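Local coordinates for vivid PAS protein VVD (Neurospora crassa, PDB 3D72), which acts as a blue-light photoreceptor, probably sensing light through the flavin held in its LOV (PAS-type) domain and forming a rapidly exchanging dimer when light-activated, at residues M13-Q18 against Y142-Q147; N107-V112 against T129-R134. The protein carries 1 engineered substitution. All coordinates share one frame; numbering follows the deposited sequence.

Contact 1 and contact 2 share one antiparallel sheet, and their centres lie about 9 Å apart. Contact 1 lays helix 12-21 across strand 140-146, while contact 2 pairs strand 110-117 with strand 123-134, the neighbour of 140-146. Probable hydrogen bonds join the two at Val-133 N to Tyr-142 O (2.8 Å) and at Phe-146 N to Thr-129 O (2.8 Å). The helix reaches both strands, since Tyr-15 CD1 packs against Val-133 CG1 at 3.3 Å. Both contacts also meet FAD: strand 140-146 at its dimethylbenzene edge, and contact 2 through Met-130, so the sheet stands between the flavin and the N-terminal helix.

Contact 1 (M13-Q18 against Y142-Q147); sequences MGYLIQ and YSMGFQ. With FAD (flavin-adenine dinucleotide), chain C.
Tyr-15 and Leu-16 of helix 12-21 pack onto Tyr-142, Met-144 and Phe-146 of strand 140-146, where an N-terminal helix covers the outer face of the antiparallel sheet of a PAS (LOV) fold. The helix runs nearly across the strand, at 79°, and the interface is carried by side chains alone. The sulfur of Met-144 takes Leu-16 CD2 at 3.5 Å, the two side chains crossing at about a right angle. A bend at the last torsion of Met-144 (chi3 -66°) turns its methyl the other way, so that CE reaches Tyr-15 CB at 3.7 Å near the plane of the tyrosine ring. A flexible thioether suits this place because it fills the space between two unlike neighbours. The same Leu-16 CD2 meets the edge of the Phe-146 ring, in its plane, at CE1 (3.8 Å). Further along, the rings of Tyr-15 and Tyr-142 lie obliquely, their centroids 5.7 Å apart and planes at 41°, with Tyr-15 OH 3.4 Å from Tyr-142 CE1. An alanine in place of Tyr-15 would keep the CB beside Met-144 but would probably take from the Tyr-142 ring its packing partner on the helix and open a gap beside Val-133. In the next shell, Leu-40 touches both Met-144 and Tyr-142, Tyr-10 meets the Tyr-142 ring, and Val-32 and Thr-34 touch Leu-16. The strand's other side belongs to the flavin pocket, with Ser-143, Gly-145 and Gln-147 next to FAD. There Ser-143 O lies 3.3 Å from the flavin methyl C7M. Glycine suits the position two residues on, since a CB on Gly-145 would probably clash, falling only 2.6 Å from FAD C6, whereas its backbone N approaches C7M at 3.4 Å.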
ATOM      1  N   MET A  13      -5.021   1.360   3.950  1.00  9.99           N
ATOM      2  CA  MET A  13      -4.193   0.754   2.896  1.00 10.52           C
ATOM      3  C   MET A  13      -3.831   1.762   1.813  1.00 10.47           C
ATOM      4  O   MET A  13      -2.667   1.844   1.389  1.00  8.83           O
ATOM      5  CB  MET A  13      -4.898  -0.446   2.261  1.00 12.55           C
ATOM      6  CG  MET A  13      -5.062  -1.612   3.204  1.00 16.75           C
ATOM      7  SD  MET A  13      -5.452  -3.137   2.316  1.00 23.24           S
ATOM      8  CE  MET A  13      -7.167  -2.922   2.054  1.00 21.32           C
ATOM      9  N   GLY A  14      -4.823   2.533   1.368  1.00 10.15           N
ATOM     10  CA  GLY A  14      -4.564   3.518   0.340  1.00 10.17           C
ATOM     11  C   GLY A  14      -3.544   4.537   0.804  1.00 10.10           C
ATOM     12  O   GLY A  14      -2.693   4.968   0.023  1.00  9.36           O
ATOM     13  N   TYR A  15      -3.624   4.916   2.077  1.00  9.48           N
ATOM     14  CA  TYR A  15      -2.698   5.897   2.620  1.00  9.34           C
ATOM     15  C   TYR A  15      -1.286   5.339   2.750  1.00  9.77           C
ATOM     16  O   TYR A  15      -0.314   6.066   2.552  1.00 10.25           O
ATOM     17  CB  TYR A  15      -3.196   6.424   3.968  1.00 10.29           C
ATOM     18  CG  TYR A  15      -4.530   7.140   3.875  1.00 10.80           C
ATOM     19  CD1 TYR A  15      -4.929   7.778   2.696  1.00 12.31           C
ATOM     20  CD2 TYR A  15      -5.392   7.188   4.969  1.00 11.83           C
ATOM     21  CE1 TYR A  15      -6.157   8.448   2.609  1.00 12.56           C
ATOM     22  CE2 TYR A  15      -6.618   7.857   4.893  1.00 11.68           C
ATOM     23  CZ  TYR A  15      -6.993   8.481   3.715  1.00 12.52           C
ATOM     24  OH  TYR A  15      -8.207   9.126   3.648  1.00 14.07           O
ATOM     25  N   LEU A  16      -1.168   4.053   3.068  1.00 10.14           N
ATOM     26  CA  LEU A  16       0.159   3.439   3.167  1.00  9.61           C
ATOM     27  C   LEU A  16       0.775   3.413   1.767  1.00 10.29           C
ATOM     28  O   LEU A  16       1.963   3.688   1.598  1.00  9.97           O
ATOM     29  CB  LEU A  16       0.063   2.021   3.731  1.00  9.72           C
ATOM     30  CG  LEU A  16      -0.231   1.933   5.233  1.00 10.38           C
ATOM     31  CD1 LEU A  16      -0.677   0.522   5.591  1.00 11.70           C
ATOM     32  CD2 LEU A  16       1.018   2.312   6.027  1.00 12.56           C
ATOM     33  N   ILE A  17      -0.036   3.094   0.759  1.00  9.88           N
ATOM     34  CA  ILE A  17       0.449   3.076  -0.619  1.00 10.52           C
ATOM     35  C   ILE A  17       0.865   4.492  -1.006  1.00 10.29           C
ATOM     36  O   ILE A  17       1.906   4.704  -1.623  1.00 10.95           O
ATOM     37  CB  ILE A  17      -0.648   2.546  -1.578  1.00 11.30           C
ATOM     38  CG1 ILE A  17      -0.851   1.048  -1.330  1.00 12.06           C
ATOM     39  CG2 ILE A  17      -0.262   2.797  -3.033  1.00 10.23           C
ATOM     40  CD1 ILE A  17      -2.107   0.483  -1.976  1.00 13.29           C
ATOM     41  N   GLN A  18       0.057   5.472  -0.620  1.00 10.51           N
ATOM     42  CA  GLN A  18       0.366   6.861  -0.930  1.00 11.37           C
ATOM     43  C   GLN A  18       1.716   7.252  -0.331  1.00 11.56           C
ATOM     44  O   GLN A  18       2.537   7.905  -0.988  1.00 12.07           O
ATOM     45  CB  GLN A  18      -0.724   7.766  -0.367  1.00 11.78           C
ATOM     46  CG  GLN A  18      -0.449   9.241  -0.539  1.00 13.64           C
ATOM     47  CD  GLN A  18      -1.482  10.100   0.156  1.00 12.92           C
ATOM     48  OE1 GLN A  18      -2.676   9.770   0.167  1.00 14.74           O
ATOM     49  NE2 GLN A  18      -1.035  11.216   0.725  1.00 12.27           N
ATOM     50  N   TYR A 142      -5.036  14.144   6.937  1.00 10.08           N
ATOM     51  CA  TYR A 142      -4.633  13.309   8.060  1.00  7.67           C
ATOM     52  C   TYR A 142      -3.129  13.258   8.214  1.00  8.33           C
ATOM     53  O   TYR A 142      -2.384  13.746   7.377  1.00  7.85           O
ATOM     54  CB  TYR A 142      -5.108  11.870   7.853  1.00  8.46           C
ATOM     55  CG  TYR A 142      -6.587  11.728   7.651  1.00 10.00           C
ATOM     56  CD1 TYR A 142      -7.122  11.482   6.390  1.00 10.46           C
ATOM     57  CD2 TYR A 142      -7.456  11.857   8.723  1.00 10.25           C
ATOM     58  CE1 TYR A 142      -8.503  11.369   6.204  1.00 12.19           C
ATOM     59  CE2 TYR A 142      -8.833  11.752   8.549  1.00 10.99           C
ATOM     60  CZ  TYR A 142      -9.344  11.510   7.294  1.00 12.46           C
ATOM     61  OH  TYR A 142     -10.705  11.440   7.129  1.00 14.18           O
ATOM     62  N   SER A 143      -2.697  12.647   9.304  1.00  8.64           N
ATOM     63  CA  SER A 143      -1.278  12.437   9.539  1.00  8.36           C
ATOM     64  C   SER A 143      -1.180  10.986   9.967  1.00  8.74           C
ATOM     65  O   SER A 143      -1.954  10.539  10.822  1.00  7.82           O
ATOM     66  CB  SER A 143      -0.744  13.331  10.658  1.00  9.79           C
ATOM     67  OG  SER A 143       0.639  13.057  10.873  1.00 11.84           O
ATOM     68  N   MET A 144      -0.262  10.235   9.360  1.00  8.40           N
ATOM     69  CA  MET A 144      -0.080   8.842   9.742  1.00  8.52           C
ATOM     70  C   MET A 144       1.195   8.751  10.566  1.00  8.20           C
ATOM     71  O   MET A 144       2.256   9.238  10.150  1.00  7.56           O
ATOM     72  CB  MET A 144       0.035   7.916   8.524  1.00  9.09           C
ATOM     73  CG  MET A 144       0.158   6.424   8.915  1.00 12.14           C
ATOM     74  SD  MET A 144      -0.170   5.202   7.599  1.00 16.81           S
ATOM     75  CE  MET A 144      -1.963   5.513   7.304  1.00 14.10           C
ATOM     76  N   GLY A 145       1.072   8.161  11.747  1.00  6.41           N
ATOM     77  CA  GLY A 145       2.219   8.002  12.619  1.00  7.79           C
ATOM     78  C   GLY A 145       2.622   6.549  12.736  1.00  9.03           C
ATOM     79  O   GLY A 145       1.781   5.661  12.781  1.00  8.68           O
ATOM     80  N   PHE A 146       3.932   6.319  12.778  1.00  7.41           N
ATOM     81  CA  PHE A 146       4.510   4.990  12.902  1.00  7.88           C
ATOM     82  C   PHE A 146       5.305   4.992  14.199  1.00  8.30           C
ATOM     83  O   PHE A 146       6.101   5.903  14.426  1.00 11.88           O
ATOM     84  CB  PHE A 146       5.438   4.730  11.713  1.00  7.89           C
ATOM     85  CG  PHE A 146       4.733   4.760  10.389  1.00  8.76           C
ATOM     86  CD1 PHE A 146       4.167   3.604   9.865  1.00 10.37           C
ATOM     87  CD2 PHE A 146       4.613   5.947   9.676  1.00  6.70           C
ATOM     88  CE1 PHE A 146       3.491   3.629   8.642  1.00 11.28           C
ATOM     89  CE2 PHE A 146       3.938   5.986   8.449  1.00  8.86           C
ATOM     90  CZ  PHE A 146       3.378   4.823   7.935  1.00  8.69           C
ATOM     91  N   GLN A 147       5.066   4.004  15.053  1.00  9.70           N
ATOM     92  CA  GLN A 147       5.765   3.913  16.337  1.00 10.25           C
ATOM     93  C   GLN A 147       6.669   2.698  16.400  1.00 12.57           C
ATOM     94  O   GLN A 147       6.390   1.666  15.799  1.00 12.57           O
ATOM     95  CB  GLN A 147       4.774   3.834  17.498  1.00 10.60           C
ATOM     96  CG  GLN A 147       3.905   5.060  17.701  1.00 11.82           C
ATOM     97  CD  GLN A 147       2.807   5.186  16.674  1.00 13.36           C
ATOM     98  OE1 GLN A 147       2.360   4.192  16.109  1.00 14.17           O
ATOM     99  NE2 GLN A 147       2.353   6.413  16.438  1.00 16.85           N
TER
HETATM  100  PA  FAD C 201       2.482  21.600  22.985  1.00 23.41           P
HETATM  101  O1A FAD C 201       1.489  21.027  23.935  1.00 23.22           O
HETATM  102  O2A FAD C 201       2.241  22.975  22.486  1.00 24.57           O
HETATM  103  O5B FAD C 201       3.915  21.506  23.660  1.00 25.58           O
HETATM  104  C5B FAD C 201       5.123  21.991  23.042  1.00 30.77           C
HETATM  105  C4B FAD C 201       6.222  21.966  24.100  1.00 34.35           C
HETATM  106  O4B FAD C 201       7.403  22.516  23.490  1.00 35.98           O
HETATM  107  C3B FAD C 201       5.930  22.789  25.373  1.00 35.60           C
HETATM  108  O3B FAD C 201       6.060  22.071  26.573  1.00 36.52           O
HETATM  109  C2B FAD C 201       6.866  23.990  25.300  1.00 36.61           C
HETATM  110  O2B FAD C 201       7.431  24.448  26.501  1.00 36.34           O
HETATM  111  C1B FAD C 201       7.914  23.622  24.246  1.00 37.48           C
HETATM  112  N9A FAD C 201       8.189  24.673  23.285  1.00 39.82           N
HETATM  113  C8A FAD C 201       7.316  25.270  22.419  1.00 40.70           C
HETATM  114  N7A FAD C 201       7.849  26.207  21.670  1.00 41.33           N
HETATM  115  C5A FAD C 201       9.167  26.248  22.094  1.00 41.49           C
HETATM  116  C6A FAD C 201      10.283  27.054  21.671  1.00 42.38           C
HETATM  117  N6A FAD C 201      10.159  27.988  20.723  1.00 42.83           N
HETATM  118  N1A FAD C 201      11.486  26.857  22.283  1.00 42.92           N
HETATM  119  C2A FAD C 201      11.578  25.901  23.248  1.00 42.81           C
HETATM  120  N3A FAD C 201      10.607  25.083  23.716  1.00 42.45           N
HETATM  121  C4A FAD C 201       9.388  25.333  23.069  1.00 41.33           C
HETATM  122  N1  FAD C 201       3.447  11.867  20.535  1.00  8.83           N
HETATM  123  C2  FAD C 201       3.940  10.903  21.354  1.00  8.51           C
HETATM  124  O2  FAD C 201       4.484  11.168  22.442  1.00 10.03           O
HETATM  125  N3  FAD C 201       3.855   9.558  20.965  1.00 10.52           N
HETATM  126  C4  FAD C 201       3.268   9.101  19.783  1.00  7.73           C
HETATM  127  O4  FAD C 201       3.254   7.876  19.525  1.00  9.07           O
HETATM  128  C4X FAD C 201       2.770  10.110  18.932  1.00  8.10           C
HETATM  129  N5  FAD C 201       2.151   9.733  17.726  1.00  7.42           N
HETATM  130  C5X FAD C 201       1.661  10.738  16.912  1.00  8.45           C
HETATM  131  C6  FAD C 201       1.029  10.377  15.682  1.00  6.95           C
HETATM  132  C7  FAD C 201       0.489  11.321  14.842  1.00  8.46           C
HETATM  133  C7M FAD C 201      -0.146  10.826  13.535  1.00  8.59           C
HETATM  134  C8  FAD C 201       0.500  12.691  15.202  1.00  8.01           C
HETATM  135  C8M FAD C 201      -0.101  13.778  14.333  1.00  8.58           C
HETATM  136  C9  FAD C 201       1.138  13.080  16.435  1.00  7.76           C
HETATM  137  C9A FAD C 201       1.711  12.133  17.301  1.00  7.81           C
HETATM  138  N10 FAD C 201       2.370  12.484  18.548  1.00  7.68           N
HETATM  139  C10 FAD C 201       2.843  11.478  19.361  1.00  8.09           C
HETATM  140  C1' FAD C 201       2.541  13.896  18.994  1.00  8.15           C
HETATM  141  C2' FAD C 201       1.455  14.610  19.760  1.00  9.72           C
HETATM  142  O2' FAD C 201       0.184  14.203  19.240  1.00  9.41           O
HETATM  143  C3' FAD C 201       1.725  16.128  19.633  1.00  9.13           C
HETATM  144  O3' FAD C 201       1.674  16.486  18.253  1.00 10.38           O
HETATM  145  C4' FAD C 201       3.122  16.544  20.204  1.00 10.48           C
HETATM  146  O4' FAD C 201       3.142  16.313  21.600  1.00 10.12           O
HETATM  147  C5' FAD C 201       3.473  18.013  19.919  1.00 12.63           C
HETATM  148  O5' FAD C 201       2.302  18.845  19.904  1.00 14.91           O
HETATM  149  P   FAD C 201       1.636  19.419  21.225  1.00 16.53           P
HETATM  150  O1P FAD C 201       0.297  19.868  20.835  1.00 16.28           O
HETATM  151  O2P FAD C 201       1.696  18.418  22.318  1.00 14.47           O
HETATM  152  O3P FAD C 201       2.495  20.698  21.674  1.00 20.21           O

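Contact 2 (N107-V112 against T129-R134); sequences NAEVQV and TMIPVR. With FAD (flavin-adenine dinucleotide), chain C.
Val-110 turns CG1 between its backbone N and carbonyl carbon (chi1 69°), and Met-130 bends at its last torsion (chi3 -74°), which brings the methionine CE against that branch. The two side chains lie side by side, pointing the same way, and Val-110 CG1 to Met-130 CE, at 3.3 Å, is tighter than ordinary van der Waals contact. The sulfur, placed by the two torsions before that bend, sits over the face of the flavin's dimethylbenzene ring, Met-130 SD 3.2 Å from FAD C9; an unbranched, polarisable thioether can span from the hairpin to the cofactor. Met-100 and Ile-104 of helix 94-106 also pack on it. Beneath these side chains the backbones form an antiparallel hydrogen-bonded pair, Val-110 N to Met-130 O at 3.2 Å and Met-130 N to Val-110 O at 3.0 Å. Met-130 O is gripped a second time, by a water that donates to it at 3.1 Å and to Ala-108 O at 2.6 Å, continuing the link where direct pairing stops. Pro-132 suits that end of the pairing: it has no N-H to offer, and its ring packs on the backbone of Asn-107, which closes helix 94-106 in a Schellman motif. On the sheet's other face, at the non-hydrogen-bonded pair, Thr-129 OG1 donates to Gln-111 OE1 (2.9 Å) in the carbonyl plane, on a lone pair of OE1, with a C=O...donor angle of 111°. Nearby, the extended Glu-109 lays its CG against Ile-131 CD1 at 3.7 Å, which leaves its carboxylate to form a salt bridge with Arg-22 and a hydrogen bond with Gln-26 N. The whole is the beta hairpin of strands 110-117 and 123-134 in the PAS fold, with one face lining the FAD pocket of this LOV domain.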
ATOM      1  N   ASN A 107       2.710  20.484   7.979  1.00 15.77           N
ATOM      2  CA  ASN A 107       2.546  19.339   7.090  1.00 15.04           C
ATOM      3  C   ASN A 107       3.917  18.895   6.583  1.00 14.87           C
ATOM      4  O   ASN A 107       4.072  18.532   5.414  1.00 14.54           O
ATOM      5  CB  ASN A 107       1.642  19.666   5.897  1.00 14.98           C
ATOM      6  CG  ASN A 107       0.195  19.836   6.292  1.00 16.10           C
ATOM      7  OD1 ASN A 107      -0.296  19.161   7.193  1.00 15.32           O
ATOM      8  ND2 ASN A 107      -0.503  20.732   5.607  1.00 17.41           N
ATOM      9  N   ALA A 108       4.906  18.942   7.469  1.00 13.82           N
ATOM     10  CA  ALA A 108       6.263  18.523   7.137  1.00 13.73           C
ATOM     11  C   ALA A 108       6.512  17.177   7.802  1.00 14.04           C
ATOM     12  O   ALA A 108       6.072  16.953   8.928  1.00 14.23           O
ATOM     13  CB  ALA A 108       7.275  19.554   7.647  1.00 13.73           C
ATOM     14  N   GLU A 109       7.205  16.282   7.101  1.00 13.54           N
ATOM     15  CA  GLU A 109       7.530  14.963   7.638  1.00 14.41           C
ATOM     16  C   GLU A 109       8.514  15.137   8.782  1.00 14.59           C
ATOM     17  O   GLU A 109       9.364  16.025   8.751  1.00 16.20           O
ATOM     18  CB  GLU A 109       8.168  14.084   6.556  1.00 14.50           C
ATOM     19  CG  GLU A 109       7.299  13.933   5.328  1.00 15.92           C
ATOM     20  CD  GLU A 109       7.926  13.086   4.232  1.00 15.94           C
ATOM     21  OE1 GLU A 109       7.329  13.015   3.147  1.00 18.62           O
ATOM     22  OE2 GLU A 109       9.002  12.496   4.446  1.00 16.52           O
ATOM     23  N   VAL A 110       8.407  14.290   9.794  1.00 13.87           N
ATOM     24  CA  VAL A 110       9.315  14.392  10.926  1.00 14.20           C
ATOM     25  C   VAL A 110       9.557  13.028  11.557  1.00 13.51           C
ATOM     26  O   VAL A 110       8.706  12.140  11.509  1.00 11.89           O
ATOM     27  CB  VAL A 110       8.762  15.380  11.981  1.00 14.70           C
ATOM     28  CG1 VAL A 110       7.537  14.797  12.653  1.00 15.53           C
ATOM     29  CG2 VAL A 110       9.840  15.719  13.003  1.00 17.93           C
ATOM     30  N   GLN A 111      10.736  12.869  12.147  1.00 13.41           N
ATOM     31  CA  GLN A 111      11.105  11.624  12.784  1.00 13.66           C
ATOM     32  C   GLN A 111      11.835  12.009  14.061  1.00 13.60           C
ATOM     33  O   GLN A 111      12.772  12.805  14.027  1.00 14.40           O
ATOM     34  CB  GLN A 111      12.017  10.839  11.840  1.00 14.58           C
ATOM     35  CG  GLN A 111      12.141   9.369  12.124  1.00 17.74           C
ATOM     36  CD  GLN A 111      12.718   8.618  10.930  1.00 18.53           C
ATOM     37  OE1 GLN A 111      12.028   7.832  10.274  1.00 18.01           O
ATOM     38  NE2 GLN A 111      13.986   8.875  10.634  1.00 20.33           N
ATOM     39  N   VAL A 112      11.390  11.466  15.188  1.00 12.96           N
ATOM     40  CA  VAL A 112      12.010  11.784  16.469  1.00 13.58           C
ATOM     41  C   VAL A 112      11.984  10.609  17.429  1.00 13.28           C
ATOM     42  O   VAL A 112      11.317   9.611  17.189  1.00 11.92           O
ATOM     43  CB  VAL A 112      11.285  12.964  17.177  1.00 14.50           C
ATOM     44  CG1 VAL A 112      11.220  14.173  16.259  1.00 17.00           C
ATOM     45  CG2 VAL A 112       9.885  12.536  17.607  1.00 15.41           C
ATOM     46  N   THR A 129       7.648   8.377  13.570  1.00  9.37           N
ATOM     47  CA  THR A 129       7.708   8.999  12.257  1.00  9.28           C
ATOM     48  C   THR A 129       6.290   9.445  11.911  1.00 10.31           C
ATOM     49  O   THR A 129       5.363   8.654  12.023  1.00 10.27           O
ATOM     50  CB  THR A 129       8.167   8.012  11.169  1.00  9.82           C
ATOM     51  OG1 THR A 129       9.420   7.428  11.545  1.00 11.31           O
ATOM     52  CG2 THR A 129       8.334   8.742   9.835  1.00 10.78           C
ATOM     53  N   MET A 130       6.117  10.702  11.520  1.00  8.50           N
ATOM     54  CA  MET A 130       4.787  11.206  11.146  1.00  9.75           C
ATOM     55  C   MET A 130       4.839  11.747   9.730  1.00 10.03           C
ATOM     56  O   MET A 130       5.697  12.572   9.399  1.00  9.71           O
ATOM     57  CB  MET A 130       4.346  12.305  12.110  1.00 12.27           C
ATOM     58  CG  MET A 130       4.011  11.802  13.502  1.00 14.53           C
ATOM     59  SD  MET A 130       3.842  13.133  14.709  1.00 21.89           S
ATOM     60  CE  MET A 130       5.535  13.617  14.973  1.00 21.57           C
ATOM     61  N   ILE A 131       3.915  11.278   8.893  1.00  8.95           N
ATOM     62  CA  ILE A 131       3.859  11.677   7.493  1.00  9.14           C
ATOM     63  C   ILE A 131       2.467  12.194   7.158  1.00  8.66           C
ATOM     64  O   ILE A 131       1.486  11.489   7.391  1.00  9.68           O
ATOM     65  CB  ILE A 131       4.132  10.462   6.570  1.00  9.49           C
ATOM     66  CG1 ILE A 131       5.424   9.748   6.996  1.00 11.13           C
ATOM     67  CG2 ILE A 131       4.223  10.914   5.125  1.00  9.55           C
ATOM     68  CD1 ILE A 131       6.676  10.575   6.812  1.00 13.37           C
ATOM     69  N   PRO A 132       2.357  13.431   6.630  1.00  8.91           N
ATOM     70  CA  PRO A 132       1.022  13.936   6.295  1.00  8.82           C
ATOM     71  C   PRO A 132       0.431  13.137   5.146  1.00  8.78           C
ATOM     72  O   PRO A 132       1.151  12.692   4.253  1.00  8.58           O
ATOM     73  CB  PRO A 132       1.285  15.384   5.905  1.00 10.24           C
ATOM     74  CG  PRO A 132       2.641  15.312   5.295  1.00 10.90           C
ATOM     75  CD  PRO A 132       3.387  14.416   6.260  1.00  9.81           C
ATOM     76  N   VAL A 133      -0.891  12.997   5.172  1.00  8.21           N
ATOM     77  CA  VAL A 133      -1.633  12.223   4.191  1.00  9.74           C
ATOM     78  C   VAL A 133      -2.757  13.011   3.505  1.00 10.24           C
ATOM     79  O   VAL A 133      -3.516  13.731   4.159  1.00 10.40           O
ATOM     80  CB  VAL A 133      -2.233  10.973   4.896  1.00 11.51           C
ATOM     81  CG1 VAL A 133      -3.074  10.164   3.940  1.00 12.61           C
ATOM     82  CG2 VAL A 133      -1.102  10.123   5.463  1.00 13.09           C
ATOM     83  N   ARG A 134      -2.850  12.874   2.185  1.00 10.71           N
ATOM     84  CA  ARG A 134      -3.894  13.551   1.416  1.00 11.84           C
ATOM     85  C   ARG A 134      -5.116  12.650   1.309  1.00 11.68           C
ATOM     86  O   ARG A 134      -4.978  11.445   1.100  1.00 11.33           O
ATOM     87  CB  ARG A 134      -3.396  13.850  -0.003  1.00 12.76           C
ATOM     88  CG  ARG A 134      -2.124  14.665  -0.074  1.00 14.84           C
ATOM     89  CD  ARG A 134      -1.615  14.730  -1.515  1.00 17.56           C
ATOM     90  NE  ARG A 134      -0.326  15.410  -1.610  1.00 19.13           N
ATOM     91  CZ  ARG A 134      -0.171  16.710  -1.413  1.00 19.72           C
ATOM     92  NH1 ARG A 134      -1.223  17.455  -1.115  1.00 21.41           N
ATOM     93  NH2 ARG A 134       1.028  17.264  -1.505  1.00 20.74           N
TER
HETATM   94  PA  FAD C 201       2.482  21.600  22.985  1.00 23.41           P
HETATM   95  O1A FAD C 201       1.489  21.027  23.935  1.00 23.22           O
HETATM   96  O2A FAD C 201       2.241  22.975  22.486  1.00 24.57           O
HETATM   97  O5B FAD C 201       3.915  21.506  23.660  1.00 25.58           O
HETATM   98  C5B FAD C 201       5.123  21.991  23.042  1.00 30.77           C
HETATM   99  C4B FAD C 201       6.222  21.966  24.100  1.00 34.35           C
HETATM  100  O4B FAD C 201       7.403  22.516  23.490  1.00 35.98           O
HETATM  101  C3B FAD C 201       5.930  22.789  25.373  1.00 35.60           C
HETATM  102  O3B FAD C 201       6.060  22.071  26.573  1.00 36.52           O
HETATM  103  C2B FAD C 201       6.866  23.990  25.300  1.00 36.61           C
HETATM  104  O2B FAD C 201       7.431  24.448  26.501  1.00 36.34           O
HETATM  105  C1B FAD C 201       7.914  23.622  24.246  1.00 37.48           C
HETATM  106  N9A FAD C 201       8.189  24.673  23.285  1.00 39.82           N
HETATM  107  C8A FAD C 201       7.316  25.270  22.419  1.00 40.70           C
HETATM  108  N7A FAD C 201       7.849  26.207  21.670  1.00 41.33           N
HETATM  109  C5A FAD C 201       9.167  26.248  22.094  1.00 41.49           C
HETATM  110  C6A FAD C 201      10.283  27.054  21.671  1.00 42.38           C
HETATM  111  N6A FAD C 201      10.159  27.988  20.723  1.00 42.83           N
HETATM  112  N1A FAD C 201      11.486  26.857  22.283  1.00 42.92           N
HETATM  113  C2A FAD C 201      11.578  25.901  23.248  1.00 42.81           C
HETATM  114  N3A FAD C 201      10.607  25.083  23.716  1.00 42.45           N
HETATM  115  C4A FAD C 201       9.388  25.333  23.069  1.00 41.33           C
HETATM  116  N1  FAD C 201       3.447  11.867  20.535  1.00  8.83           N
HETATM  117  C2  FAD C 201       3.940  10.903  21.354  1.00  8.51           C
HETATM  118  O2  FAD C 201       4.484  11.168  22.442  1.00 10.03           O
HETATM  119  N3  FAD C 201       3.855   9.558  20.965  1.00 10.52           N
HETATM  120  C4  FAD C 201       3.268   9.101  19.783  1.00  7.73           C
HETATM  121  O4  FAD C 201       3.254   7.876  19.525  1.00  9.07           O
HETATM  122  C4X FAD C 201       2.770  10.110  18.932  1.00  8.10           C
HETATM  123  N5  FAD C 201       2.151   9.733  17.726  1.00  7.42           N
HETATM  124  C5X FAD C 201       1.661  10.738  16.912  1.00  8.45           C
HETATM  125  C6  FAD C 201       1.029  10.377  15.682  1.00  6.95           C
HETATM  126  C7  FAD C 201       0.489  11.321  14.842  1.00  8.46           C
HETATM  127  C7M FAD C 201      -0.146  10.826  13.535  1.00  8.59           C
HETATM  128  C8  FAD C 201       0.500  12.691  15.202  1.00  8.01           C
HETATM  129  C8M FAD C 201      -0.101  13.778  14.333  1.00  8.58           C
HETATM  130  C9  FAD C 201       1.138  13.080  16.435  1.00  7.76           C
HETATM  131  C9A FAD C 201       1.711  12.133  17.301  1.00  7.81           C
HETATM  132  N10 FAD C 201       2.370  12.484  18.548  1.00  7.68           N
HETATM  133  C10 FAD C 201       2.843  11.478  19.361  1.00  8.09           C
HETATM  134  C1' FAD C 201       2.541  13.896  18.994  1.00  8.15           C
HETATM  135  C2' FAD C 201       1.455  14.610  19.760  1.00  9.72           C
HETATM  136  O2' FAD C 201       0.184  14.203  19.240  1.00  9.41           O
HETATM  137  C3' FAD C 201       1.725  16.128  19.633  1.00  9.13           C
HETATM  138  O3' FAD C 201       1.674  16.486  18.253  1.00 10.38           O
HETATM  139  C4' FAD C 201       3.122  16.544  20.204  1.00 10.48           C
HETATM  140  O4' FAD C 201       3.142  16.313  21.600  1.00 10.12           O
HETATM  141  C5' FAD C 201       3.473  18.013  19.919  1.00 12.63           C
HETATM  142  O5' FAD C 201       2.302  18.845  19.904  1.00 14.91           O
HETATM  143  P   FAD C 201       1.636  19.419  21.225  1.00 16.53           P
HETATM  144  O1P FAD C 201       0.297  19.868  20.835  1.00 16.28           O
HETATM  145  O2P FAD C 201       1.696  18.418  22.318  1.00 14.47           O
HETATM  146  O3P FAD C 201       2.495  20.698  21.674  1.00 20.21           O
HETATM  147  O   HOH W   1       4.545  15.294  10.230  1.00 15.32           O